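Local coordinates for protein alpha-glucosidase ([Eubacterium] rectale, PDB 6PNR) that probably hydrolyses alpha-glycosides of sulfoquinovose, the sulfonated sugar head group of sulfolipids, as a retaining glycosidase of family GH31, at residues P556-K559 and T560-E564. Sequence-based numbering, arbitrary orientation.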
loop_
_atom_site.group_PDB
_atom_site.type_symbol
_atom_site.label_atom_id
_atom_site.label_comp_id
_atom_site.label_asym_id
_atom_site.label_seq_id
_atom_site.Cartn_x
_atom_site.Cartn_y
_atom_site.Cartn_z
ATOM N N PRO A 556 41.608 8.509 22.770
ATOM C CA PRO A 556 42.617 9.333 22.091
ATOM C C PRO A 556 42.493 9.266 20.583
ATOM O O PRO A 556 42.726 10.273 19.910
ATOM C CB PRO A 556 43.947 8.744 22.582
ATOM C CG PRO A 556 43.628 8.132 23.896
ATOM C CD PRO A 556 42.220 7.610 23.774
ATOM N N TYR A 557 42.110 8.108 20.035
ATOM C CA TYR A 557 41.845 7.987 18.606
ATOM C C TYR A 557 40.522 8.654 18.232
ATOM O O TYR A 557 40.458 9.444 17.279
ATOM C CB TYR A 557 41.845 6.501 18.214
ATOM C CG TYR A 557 41.455 6.227 16.776
ATOM C CD1 TYR A 557 42.223 6.711 15.718
ATOM C CD2 TYR A 557 40.323 5.462 16.471
ATOM C CE1 TYR A 557 41.866 6.450 14.384
ATOM C CE2 TYR A 557 39.960 5.197 15.144
ATOM C CZ TYR A 557 40.727 5.696 14.112
ATOM O OH TYR A 557 40.362 5.436 12.807
ATOM N N THR A 558 39.461 8.356 18.989
ATOM C CA THR A 558 38.132 8.883 18.685
ATOM C C THR A 558 38.112 10.403 18.715
ATOM O O THR A 558 37.456 11.039 17.883
ATOM C CB THR A 558 37.114 8.329 19.677
ATOM O OG1 THR A 558 37.228 6.901 19.714
ATOM C CG2 THR A 558 35.701 8.737 19.277
ATOM N N LYS A 559 38.844 11.001 19.660
ATOM C CA LYS A 559 38.943 12.457 19.721
ATOM C C LYS A 559 39.527 13.033 18.436
ATOM O O LYS A 559 39.079 14.084 17.967
ATOM C CB LYS A 559 39.803 12.880 20.910
ATOM C CG LYS A 559 39.092 13.016 22.238
ATOM C CD LYS A 559 40.140 13.120 23.362
ATOM C CE LYS A 559 39.496 13.256 24.723
ATOM N NZ LYS A 559 40.500 13.089 25.816
ATOM N N THR A 560 40.550 12.378 17.858
ATOM C CA THR A 560 41.101 12.904 16.612
ATOM C C THR A 560 40.084 12.803 15.475
ATOM O O THR A 560 40.103 13.633 14.558
ATOM C CB THR A 560 42.410 12.192 16.225
ATOM O OG1 THR A 560 42.145 10.842 15.835
ATOM C CG2 THR A 560 43.409 12.192 17.387
ATOM N N LEU A 561 39.184 11.813 15.530
ATOM C CA LEU A 561 38.146 11.698 14.508
ATOM C C LEU A 561 37.094 12.784 14.665
ATOM O O LEU A 561 36.644 13.374 13.672
ATOM C CB LEU A 561 37.478 10.323 14.567
ATOM C CG LEU A 561 38.367 9.086 14.494
ATOM C CD1 LEU A 561 37.517 7.854 14.292
ATOM C CD2 LEU A 561 39.405 9.208 13.372
ATOM N N VAL A 562 36.668 13.046 15.899
ATOM C CA VAL A 562 35.695 14.114 16.118
ATOM C C VAL A 562 36.305 15.460 15.741
ATOM O O VAL A 562 35.645 16.324 15.152
ATOM C CB VAL A 562 35.201 14.086 17.575
ATOM C CG1 VAL A 562 34.248 15.231 17.838
ATOM C CG2 VAL A 562 34.519 12.729 17.887
ATOM N N GLU A 563 37.589 15.646 16.040
ATOM C CA GLU A 563 38.243 16.887 15.643
ATOM C C GLU A 563 38.362 16.991 14.127
ATOM O O GLU A 563 38.176 18.075 13.561
ATOM C CB GLU A 563 39.619 16.987 16.300
ATOM C CG GLU A 563 40.337 18.295 16.004
ATOM C CD GLU A 563 41.639 18.418 16.769
ATOM O OE1 GLU A 563 42.356 17.396 16.880
ATOM O OE2 GLU A 563 41.931 19.531 17.266
ATOM N N GLU A 564 38.673 15.878 13.457
ATOM C CA GLU A 564 38.688 15.871 11.994
ATOM C C GLU A 564 37.314 16.212 11.432
ATOM O O GLU A 564 37.202 16.971 10.458
ATOM C CB GLU A 564 39.163 14.505 11.477
ATOM C CG GLU A 564 39.433 14.461 9.963
ATOM C CD GLU A 564 39.881 13.086 9.458
ATOM O OE1 GLU A 564 40.136 12.185 10.293
ATOM O OE2 GLU A 564 39.967 12.905 8.217
#
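Leu561 lies over one face of the Tyr557 ring, one turn on in helix 538-568, with its CG 4.1 Å above the ring plane and offset toward the rim. Both methyls bear on the phenol: Leu561 CD1 reaches Tyr557 CE2 at 3.7 Å, while Leu561 CD2 makes an off-centre CH-pi contact, 4.2 Å from the centroid of the Tyr557 ring. With CG of Tyr557 anti to the backbone N (chi1 175°), the ring end comes back toward Leu561 (i to i+4), although the CB bond points away. Phe654 and Phe658 meet the ring edge-to-face, and the hydroxyl accepts from Asp598 N and donates to Phe595 O, so the side chain joins the helix to the C-terminal beta domain that follows the TIM barrel. Without the ring, as with an alanine here, Leu561 and the two phenylalanines would probably face a gap, and Phe595 O would lose this partner. Further along, Thr558 O accepts from Val562 N at 2.9 Å, and Lys559 O from Glu563 N, both regular alpha-helical bonds. The carbonyl of Tyr557 has two donors, both in its plane. Leu561 N gives Tyr557 O the helical bond at 3.2 Å, rather bent (146° at the hydrogen). The other is the hydroxyl of Thr560, set between its own backbone N and carbonyl carbon (chi1 70°), where OG1 turns back to a lone pair of Tyr557 O at 2.6 Å.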